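Carbohydrate esterase family 2 (CE2) (Chaetomium olivicolor, PDB 4XVH) probably removes acetyl groups from xylan or related plant polysaccharides, as a two-domain esterase with a beta-sandwich joined to an SGNH-type hydrolase domain. Local coordinates at residues M181-L184 with Y185-G189; A36-S39 with G40-V44; N276-K279 with N280-R284. All coordinates share one frame; numbering follows the deposited sequence.

How the interactions relate
Along the chain, interaction 2 comes first, then interaction 1, then interaction 3, and none touches another. Residues 36-44 lie in the N-terminal beta-sandwich, where the chain crosses from strand 31-40 to strand 44-48 of the other sheet. Residues 181-189 and 276-284 belong to the hydrolase domain: a short helix with the turn that ends it, and part of helix 270-285 against the parallel sheet. The centres of interactions 1 and 2 are about 21 Å apart, those of 1 and 3 about 24 Å, those of 2 and 3 about 39 Å. Arg-7 of the N-terminal region grips the turn of interaction 1, which thus lies where the two domains meet.

Interaction 1: residues M181-L184 with Y185-G189; sequences MPQL and YTRYG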
ATOM      1  N   MET A 181       0.671 -11.430  -6.650  1.00 19.71           N
ATOM      2  CA  MET A 181       0.107 -10.795  -5.448  1.00 20.50           C
ATOM      3  C   MET A 181      -0.780 -11.711  -4.585  1.00 20.96           C
ATOM      4  O   MET A 181      -0.711 -11.619  -3.357  1.00 20.28           O
ATOM      5  CB  MET A 181      -0.680  -9.530  -5.812  1.00 20.44           C
ATOM      6  CG  MET A 181       0.209  -8.284  -5.980  1.00 21.32           C
ATOM      7  SD  MET A 181       1.583  -8.098  -4.807  1.00 20.28           S
ATOM      8  CE  MET A 181       0.732  -7.853  -3.248  1.00 14.63           C
ATOM      9  N   PRO A 182      -1.609 -12.588  -5.197  1.00 22.19           N
ATOM     10  CA  PRO A 182      -2.451 -13.405  -4.305  1.00 22.61           C
ATOM     11  C   PRO A 182      -1.628 -14.262  -3.338  1.00 22.68           C
ATOM     12  O   PRO A 182      -1.965 -14.361  -2.156  1.00 22.56           O
ATOM     13  CB  PRO A 182      -3.268 -14.287  -5.289  1.00 20.35           C
ATOM     14  CG  PRO A 182      -3.436 -13.323  -6.514  1.00 22.83           C
ATOM     15  CD  PRO A 182      -2.032 -12.717  -6.612  1.00 22.75           C
ATOM     16  N   GLN A 183      -0.555 -14.861  -3.829  1.00 21.56           N
ATOM     17  CA  GLN A 183       0.329 -15.630  -2.971  1.00 22.50           C
ATOM     18  C   GLN A 183       0.959 -14.751  -1.890  1.00 21.42           C
ATOM     19  O   GLN A 183       1.040 -15.153  -0.733  1.00 22.28           O
ATOM     20  CB  GLN A 183       1.429 -16.322  -3.810  1.00 22.13           C
ATOM     21  CG  GLN A 183       2.498 -17.057  -3.008  1.00 28.04           C
ATOM     22  CD  GLN A 183       3.574 -17.688  -3.925  1.00 31.03           C
ATOM     23  OE1 GLN A 183       3.469 -17.609  -5.147  1.00 32.10           O
ATOM     24  NE2 GLN A 183       4.601 -18.308  -3.330  1.00 31.01           N
ATOM     25  N   LEU A 184       1.428 -13.572  -2.285  1.00 20.94           N
ATOM     26  CA  LEU A 184       2.080 -12.662  -1.358  1.00 19.51           C
ATOM     27  C   LEU A 184       1.108 -12.225  -0.268  1.00 19.32           C
ATOM     28  O   LEU A 184       1.491 -12.041   0.882  1.00 19.01           O
ATOM     29  CB  LEU A 184       2.635 -11.446  -2.113  1.00 17.35           C
ATOM     30  CG  LEU A 184       3.821 -11.887  -3.020  1.00 23.13           C
ATOM     31  CD1 LEU A 184       4.381 -10.744  -3.866  1.00 21.56           C
ATOM     32  CD2 LEU A 184       4.929 -12.588  -2.227  1.00 22.21           C
ATOM     33  N   TYR A 185      -0.154 -12.050  -0.649  1.00 18.51           N
ATOM     34  CA  TYR A 185      -1.200 -11.686   0.311  1.00 18.77           C
ATOM     35  C   TYR A 185      -1.429 -12.731   1.425  1.00 20.38           C
ATOM     36  O   TYR A 185      -2.095 -12.422   2.432  1.00 19.75           O
ATOM     37  CB  TYR A 185      -2.512 -11.426  -0.426  1.00 17.69           C
ATOM     38  CG  TYR A 185      -3.627 -10.794   0.395  1.00 18.78           C
ATOM     39  CD1 TYR A 185      -3.572  -9.445   0.779  1.00 17.63           C
ATOM     40  CD2 TYR A 185      -4.742 -11.531   0.748  1.00 18.80           C
ATOM     41  CE1 TYR A 185      -4.609  -8.870   1.507  1.00 18.40           C
ATOM     42  CE2 TYR A 185      -5.759 -10.970   1.462  1.00 19.13           C
ATOM     43  CZ  TYR A 185      -5.701  -9.658   1.848  1.00 19.20           C
ATOM     44  OH  TYR A 185      -6.763  -9.123   2.547  1.00 19.52           O
ATOM     45  N   THR A 186      -0.874 -13.938   1.282  1.00 20.60           N
ATOM     46  CA  THR A 186      -1.014 -14.939   2.358  1.00 21.52           C
ATOM     47  C   THR A 186       0.098 -14.846   3.401  1.00 22.14           C
ATOM     48  O   THR A 186       0.097 -15.585   4.395  1.00 21.06           O
ATOM     49  CB  THR A 186      -1.008 -16.400   1.843  1.00 23.47           C
ATOM     50  OG1 THR A 186       0.286 -16.727   1.329  1.00 23.58           O
ATOM     51  CG2 THR A 186      -2.064 -16.621   0.755  1.00 24.63           C
ATOM     52  N   ARG A 187       1.053 -13.950   3.175  1.00 21.22           N
ATOM     53  CA  ARG A 187       2.240 -13.897   4.027  1.00 22.32           C
ATOM     54  C   ARG A 187       2.101 -12.851   5.107  1.00 21.58           C
ATOM     55  O   ARG A 187       1.468 -11.845   4.867  1.00 21.01           O
ATOM     56  CB  ARG A 187       3.492 -13.588   3.168  1.00 22.16           C
ATOM     57  CG  ARG A 187       3.807 -14.659   2.128  1.00 22.58           C
ATOM     58  CD  ARG A 187       4.997 -14.220   1.278  1.00 21.79           C
ATOM     59  NE  ARG A 187       5.432 -15.297   0.396  1.00 22.48           N
ATOM     60  CZ  ARG A 187       6.542 -15.241  -0.326  1.00 23.96           C
ATOM     61  NH1 ARG A 187       7.324 -14.165  -0.258  1.00 21.11           N
ATOM     62  NH2 ARG A 187       6.865 -16.258  -1.109  1.00 25.11           N
ATOM     63  N   TYR A 188       2.720 -13.059   6.271  1.00 22.91           N
ATOM     64  CA  TYR A 188       2.658 -12.050   7.326  1.00 21.56           C
ATOM     65  C   TYR A 188       3.508 -10.862   6.903  1.00 20.67           C
ATOM     66  O   TYR A 188       2.982  -9.851   6.448  1.00 20.58           O
ATOM     67  CB  TYR A 188       3.161 -12.562   8.688  1.00 22.73           C
ATOM     68  CG  TYR A 188       2.314 -11.994   9.827  1.00 24.17           C
ATOM     69  CD1 TYR A 188       1.791 -12.810  10.827  1.00 25.78           C
ATOM     70  CD2 TYR A 188       1.887 -10.659   9.777  1.00 22.47           C
ATOM     71  CE1 TYR A 188       0.985 -12.282  11.837  1.00 26.39           C
ATOM     72  CE2 TYR A 188       1.074 -10.127  10.758  1.00 22.81           C
ATOM     73  CZ  TYR A 188       0.634 -10.939  11.788  1.00 23.54           C
ATOM     74  OH  TYR A 188      -0.190 -10.371  12.733  1.00 22.29           O
ATOM     75  N   GLY A 189       4.829 -10.980   7.060  1.00 20.30           N
ATOM     76  CA  GLY A 189       5.729 -10.016   6.454  1.00 19.93           C
ATOM     77  C   GLY A 189       5.970 -10.462   5.031  1.00 20.73           C
ATOM     78  O   GLY A 189       5.786 -11.649   4.723  1.00 21.51           O
TER
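Leu-184 and Arg-187 meet because each turns its CG beside its own backbone N (chi1 -69° and -63°), and the arginine chain then runs extended from CG to NE. This lays its guanidinium against the leucine: CD2 of Leu-184 sits over one face, toward the rim of the group, and comes within 3.5 Å of Arg-187 NH1. Gln-183 passes beside the same group with an extended chain; its amide plane stands 85° from the guanidinium plane, with NE2 in mere contact at 3.8 Å from Arg-187 NH2. Gln-183 NE2 and Arg-187 NE converge on Asp-194 OD1, the amide by a hydrogen bond and the arginine by a salt bridge, consistent with the closeness of the two groups. Replacing Arg-187 by an alanine would probably deprive Asp-194 of its charge partner and uncover the CD2 methyl of Leu-184. In the backbone, helix 181-184 runs out into a type I beta turn from Leu-184 to Arg-187. Tyr-185 N still makes the helical bond to Met-181 O (2.8 Å), whereas Arg-187 N closes the turn on Leu-184 O (3.0 Å). Gln-183 O is gripped twice by Thr-186: OG1 donates in the carbonyl plane at 2.7 Å, while its N, at 3.0 Å, comes from above that plane. Thr-186 OG1 also bonds with Gly-195 N. Tyr-185 leads away from the turn into the domain, where its side chain packs on Val-159 of strand 155-160 and on Ile-242 of helix 228-243 while OH hydrogen-bonds with Asp-113. Arg-7, from the N-terminal part of the chain, makes a cation-pi contact with the same ring and donates to the carbonyls of Tyr-185 and Arg-187.

Interaction 2: residues A36-S39 with G40-V44; sequences ASVS and GTNSV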
ATOM      1  N   ALA A  36      16.198  -2.860  15.852  1.00 31.30           N
ATOM      2  CA  ALA A  36      16.952  -4.075  16.073  1.00 34.38           C
ATOM      3  C   ALA A  36      17.916  -4.286  14.916  1.00 34.25           C
ATOM      4  O   ALA A  36      19.089  -4.552  15.120  1.00 34.57           O
ATOM      5  CB  ALA A  36      16.009  -5.265  16.237  1.00 34.33           C
ATOM      6  N   SER A  37      17.425  -4.119  13.696  1.00 32.97           N
ATOM      7  CA  SER A  37      18.285  -4.248  12.536  1.00 33.98           C
ATOM      8  C   SER A  37      17.637  -3.599  11.345  1.00 32.80           C
ATOM      9  O   SER A  37      16.415  -3.427  11.301  1.00 30.63           O
ATOM     10  CB  SER A  37      18.578  -5.722  12.227  1.00 35.08           C
ATOM     11  OG  SER A  37      17.500  -6.355  11.556  1.00 33.03           O
ATOM     12  N   VAL A  38      18.442  -3.249  10.356  1.00 33.13           N
ATOM     13  CA  VAL A  38      17.852  -2.702   9.152  1.00 34.24           C
ATOM     14  C   VAL A  38      18.545  -3.364   7.966  1.00 36.04           C
ATOM     15  O   VAL A  38      19.737  -3.679   8.034  1.00 36.52           O
ATOM     16  CB  VAL A  38      17.935  -1.152   9.127  1.00 41.32           C
ATOM     17  CG1 VAL A  38      19.321  -0.676   9.425  1.00 43.96           C
ATOM     18  CG2 VAL A  38      17.483  -0.628   7.820  1.00 40.40           C
ATOM     19  N   SER A  39      17.779  -3.682   6.922  1.00 35.35           N
ATOM     20  CA  SER A  39      18.393  -4.218   5.715  1.00 36.24           C
ATOM     21  C   SER A  39      17.979  -3.401   4.501  1.00 32.60           C
ATOM     22  O   SER A  39      16.871  -2.849   4.470  1.00 29.84           O
ATOM     23  CB  SER A  39      18.042  -5.693   5.516  1.00 38.67           C
ATOM     24  OG  SER A  39      16.659  -5.913   5.589  1.00 38.78           O
ATOM     25  N   GLY A  40      18.895  -3.319   3.535  1.00 32.44           N
ATOM     26  CA  GLY A  40      18.681  -2.599   2.295  1.00 32.48           C
ATOM     27  C   GLY A  40      18.394  -1.137   2.541  1.00 31.14           C
ATOM     28  O   GLY A  40      18.969  -0.529   3.453  1.00 32.10           O
ATOM     29  N   THR A  41      17.514  -0.552   1.741  1.00 27.40           N
ATOM     30  CA  THR A  41      17.249   0.870   1.917  1.00 25.98           C
ATOM     31  C   THR A  41      15.773   1.030   2.266  1.00 23.48           C
ATOM     32  O   THR A  41      14.947   0.183   1.926  1.00 22.28           O
ATOM     33  CB  THR A  41      17.623   1.724   0.658  1.00 25.32           C
ATOM     34  OG1 THR A  41      17.028   1.146  -0.504  1.00 24.70           O
ATOM     35  CG2 THR A  41      19.155   1.843   0.461  1.00 27.90           C
ATOM     36  N   ASN A  42      15.466   2.098   2.990  1.00 22.05           N
ATOM     37  CA  ASN A  42      14.141   2.297   3.572  1.00 21.73           C
ATOM     38  C   ASN A  42      13.888   3.773   3.709  1.00 21.78           C
ATOM     39  O   ASN A  42      14.849   4.546   3.765  1.00 21.67           O
ATOM     40  CB  ASN A  42      14.037   1.655   4.964  1.00 21.28           C
ATOM     41  CG  ASN A  42      14.338   0.187   4.949  1.00 22.85           C
ATOM     42  OD1 ASN A  42      13.460  -0.633   4.689  1.00 24.04           O
ATOM     43  ND2 ASN A  42      15.601  -0.160   5.188  1.00 22.86           N
ATOM     44  N   SER A  43      12.625   4.181   3.827  1.00 20.12           N
ATOM     45  CA  SER A  43      12.380   5.530   4.347  1.00 19.96           C
ATOM     46  C   SER A  43      11.073   5.499   5.094  1.00 19.66           C
ATOM     47  O   SER A  43      10.221   4.662   4.819  1.00 18.37           O
ATOM     48  CB  SER A  43      12.359   6.601   3.249  1.00 21.00           C
ATOM     49  OG  SER A  43      11.267   6.447   2.375  1.00 20.71           O
ATOM     50  N   VAL A  44      10.948   6.394   6.056  1.00 18.33           N
ATOM     51  CA  VAL A  44       9.788   6.446   6.907  1.00 19.14           C
ATOM     52  C   VAL A  44       9.408   7.893   7.070  1.00 18.68           C
ATOM     53  O   VAL A  44      10.272   8.790   6.936  1.00 18.97           O
ATOM     54  CB  VAL A  44      10.063   5.836   8.330  1.00 18.30           C
ATOM     55  CG1 VAL A  44      10.482   4.366   8.249  1.00 18.22           C
ATOM     56  CG2 VAL A  44      11.138   6.670   9.047  1.00 19.74           C
TER
HETATM   57  O   HOH W   1      21.561  -4.453   5.194  0.50 49.57           O
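Asn-42 reaches back toward the end of the preceding strand and hydrogen-bonds with the backbone of Ser-39. Its CB points toward residues 36-39, and CG lies beside the backbone N, opposite the carbonyl carbon (chi1 -58°), which aims the amide at the strand. CG itself stays 4.0 Å from Ser-39 O, so the contact is made by the tip. There ND2 donates to Ser-39 O at 3.1 Å with an N-H...O angle of 157°. The bond does not use a lone pair: the donor stands 41° out of the carbonyl plane of Ser-39, and that oxygen is slightly tilted from the plane of the amide. CG2 of Val-38 packs against the same nitrogen, ND2, at 3.3 Å; the two side chains slide past each other in opposite directions. Val-38 sends CG2 there by placing it anti to its own backbone N. The other branch of the amide, OD1, accepts from Arg-81 NH1 of strand 73-81, so both ends of the group are held and its flip is fixed. Ile-90 and Phe-59 pack against the same side chain, which is buried although Gly-40 and Thr-41 beside it are exposed. Gly-40, at the end of the strand, has a positive phi, and a side chain there would come tight against the carbonyl carbon of Ser-39. A water weakly bridges Val-38 O and Gly-40 N. Here the chain leaves strand 31-40, which pairs with strand 88-97 in one sheet of the beta-sandwich, and heads for strand 44-48 in the other. With a backbone carbonyl on one branch and an arginine on the other, a buried polar amide has a partner for its oxygen and for one N-H while tying this crossing to both sheets.

Interaction 3: residues N276-K279 with N280-R284; sequences NAIK and NAVSR
Ile-278 and Val-282, one helical turn apart, turn their branches to the same side of the helix, where the two CG2 methyls approach to 4.4 Å. Val-282 places CG2 anti to its carbonyl carbon, beside the backbone N, and so also brings this methyl within 3.4 Å of Ile-278 O. Both residues lie on Leu-253 of strand 250-254 and Phe-291 of strand 289-292. Ala-277 and Ala-281 present their methyls to helix 228-243, on Thr-232 and Met-235 respectively.

On another flank, Asn-280, with CG beside its backbone N (chi1 -84°), leans that atom over Asn-276 O at 3.4 Å. Water 2 donates to Asn-276 O at 3.1 Å and, weakly, to Asn-280 OD1, bridging the carbonyl to the amide. That carbonyl also accepts the backbone N-H of Asn-280. Three more i to i+4 bonds cross the two segments, among them Val-282 N to Ile-278 O, 2.8 Å and nearly in line with the carbonyl. Lys-279 is exposed, its extended chain also touching Phe-291, while Arg-284 forms a salt bridge to Asp-233 on helix 228-243.

Ile-278 and Val-282 thus face the sheet, the alanines helix 228-243, and Asn-276, Asn-280 and Ser-283 the exposed side: an amphipathic helix, connecting strands 250-254 and 289-292 in a beta-alpha-beta crossover of the parallel-sheet fold of SGNH hydrolases.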
ATOM      1  N   ASN A 276     -13.167  -3.190 -19.131  1.00 27.68           N
ATOM      2  CA  ASN A 276     -14.266  -4.121 -19.374  1.00 29.73           C
ATOM      3  C   ASN A 276     -14.090  -5.435 -18.619  1.00 29.17           C
ATOM      4  O   ASN A 276     -15.063  -6.006 -18.106  1.00 28.54           O
ATOM      5  CB  ASN A 276     -14.404  -4.391 -20.882  1.00 32.57           C
ATOM      6  CG  ASN A 276     -14.958  -3.186 -21.639  1.00 34.00           C
ATOM      7  OD1 ASN A 276     -15.642  -2.350 -21.052  1.00 33.96           O
ATOM      8  ND2 ASN A 276     -14.687  -3.112 -22.949  1.00 35.38           N
ATOM      9  N   ALA A 277     -12.852  -5.929 -18.569  1.00 27.84           N
ATOM     10  CA  ALA A 277     -12.562  -7.151 -17.822  1.00 27.38           C
ATOM     11  C   ALA A 277     -12.907  -6.991 -16.333  1.00 27.13           C
ATOM     12  O   ALA A 277     -13.502  -7.883 -15.721  1.00 27.31           O
ATOM     13  CB  ALA A 277     -11.119  -7.543 -17.983  1.00 25.62           C
ATOM     14  N   ILE A 278     -12.571  -5.846 -15.763  1.00 22.66           N
ATOM     15  CA  ILE A 278     -12.869  -5.629 -14.362  1.00 24.78           C
ATOM     16  C   ILE A 278     -14.375  -5.524 -14.126  1.00 24.42           C
ATOM     17  O   ILE A 278     -14.896  -6.111 -13.171  1.00 24.45           O
ATOM     18  CB  ILE A 278     -12.116  -4.367 -13.831  1.00 22.37           C
ATOM     19  CG1 ILE A 278     -10.623  -4.700 -13.707  1.00 20.85           C
ATOM     20  CG2 ILE A 278     -12.678  -3.889 -12.484  1.00 22.97           C
ATOM     21  CD1 ILE A 278      -9.725  -3.488 -13.426  1.00 19.28           C
ATOM     22  N   LYS A 279     -15.074  -4.824 -15.010  1.00 24.01           N
ATOM     23  CA  LYS A 279     -16.520  -4.700 -14.889  1.00 26.74           C
ATOM     24  C   LYS A 279     -17.178  -6.056 -14.973  1.00 29.42           C
ATOM     25  O   LYS A 279     -18.136  -6.355 -14.245  1.00 29.38           O
ATOM     26  CB  LYS A 279     -17.080  -3.777 -15.979  1.00 28.12           C
ATOM     27  CG  LYS A 279     -16.663  -2.301 -15.799  1.00 28.46           C
ATOM     28  CD  LYS A 279     -17.329  -1.434 -16.856  1.00 33.06           C
ATOM     29  CE  LYS A 279     -17.073   0.056 -16.646  1.00 35.47           C
ATOM     30  NZ  LYS A 279     -17.699   0.867 -17.759  1.00 37.93           N
ATOM     31  N   ASN A 280     -16.678  -6.880 -15.884  1.00 30.49           N
ATOM     32  CA  ASN A 280     -17.134  -8.266 -15.955  1.00 33.77           C
ATOM     33  C   ASN A 280     -16.943  -8.992 -14.622  1.00 31.20           C
ATOM     34  O   ASN A 280     -17.862  -9.636 -14.133  1.00 32.06           O
ATOM     35  CB  ASN A 280     -16.404  -9.018 -17.075  1.00 38.05           C
ATOM     36  CG  ASN A 280     -17.044  -8.809 -18.431  1.00 43.69           C
ATOM     37  OD1 ASN A 280     -18.189  -8.360 -18.530  1.00 45.28           O
ATOM     38  ND2 ASN A 280     -16.312  -9.149 -19.490  1.00 46.17           N
ATOM     39  N   ALA A 281     -15.753  -8.887 -14.037  1.00 28.14           N
ATOM     40  CA  ALA A 281     -15.484  -9.485 -12.729  1.00 27.18           C
ATOM     41  C   ALA A 281     -16.461  -8.968 -11.674  1.00 27.20           C
ATOM     42  O   ALA A 281     -17.014  -9.746 -10.885  1.00 28.67           O
ATOM     43  CB  ALA A 281     -14.025  -9.208 -12.297  1.00 24.37           C
ATOM     44  N   VAL A 282     -16.678  -7.655 -11.665  1.00 27.06           N
ATOM     45  CA  VAL A 282     -17.625  -7.044 -10.727  1.00 26.99           C
ATOM     46  C   VAL A 282     -19.020  -7.619 -10.910  1.00 29.75           C
ATOM     47  O   VAL A 282     -19.675  -7.984  -9.944  1.00 30.68           O
ATOM     48  CB  VAL A 282     -17.665  -5.516 -10.884  1.00 25.84           C
ATOM     49  CG1 VAL A 282     -18.896  -4.921 -10.172  1.00 25.92           C
ATOM     50  CG2 VAL A 282     -16.369  -4.917 -10.361  1.00 24.60           C
ATOM     51  N   SER A 283     -19.458  -7.743 -12.156  1.00 31.29           N
ATOM     52  CA  SER A 283     -20.753  -8.360 -12.445  1.00 32.69           C
ATOM     53  C   SER A 283     -20.847  -9.800 -11.889  1.00 31.99           C
ATOM     54  O   SER A 283     -21.862 -10.177 -11.299  1.00 30.96           O
ATOM     55  CB  SER A 283     -21.003  -8.341 -13.952  1.00 36.81           C
ATOM     56  OG  SER A 283     -22.295  -8.828 -14.279  1.00 41.56           O
ATOM     57  N   ARG A 284     -19.786 -10.595 -12.043  1.00 31.62           N
ATOM     58  CA  ARG A 284     -19.810 -11.969 -11.542  1.00 33.87           C
ATOM     59  C   ARG A 284     -19.783 -12.007 -10.002  1.00 33.23           C
ATOM     60  O   ARG A 284     -20.329 -12.931  -9.389  1.00 34.18           O
ATOM     61  CB  ARG A 284     -18.642 -12.794 -12.106  1.00 36.57           C
ATOM     62  CG  ARG A 284     -18.488 -12.753 -13.638  1.00 40.06           C
ATOM     63  CD  ARG A 284     -18.208 -14.118 -14.248  1.00 44.30           C
ATOM     64  NE  ARG A 284     -17.019 -14.809 -13.742  1.00 45.65           N
ATOM     65  CZ  ARG A 284     -15.898 -14.999 -14.442  1.00 47.26           C
ATOM     66  NH1 ARG A 284     -15.790 -14.546 -15.690  1.00 47.51           N
ATOM     67  NH2 ARG A 284     -14.876 -15.644 -13.892  1.00 47.67           N
TER
HETATM   68  O   HOH W   2     -17.827  -5.738 -19.409  1.00 45.25           O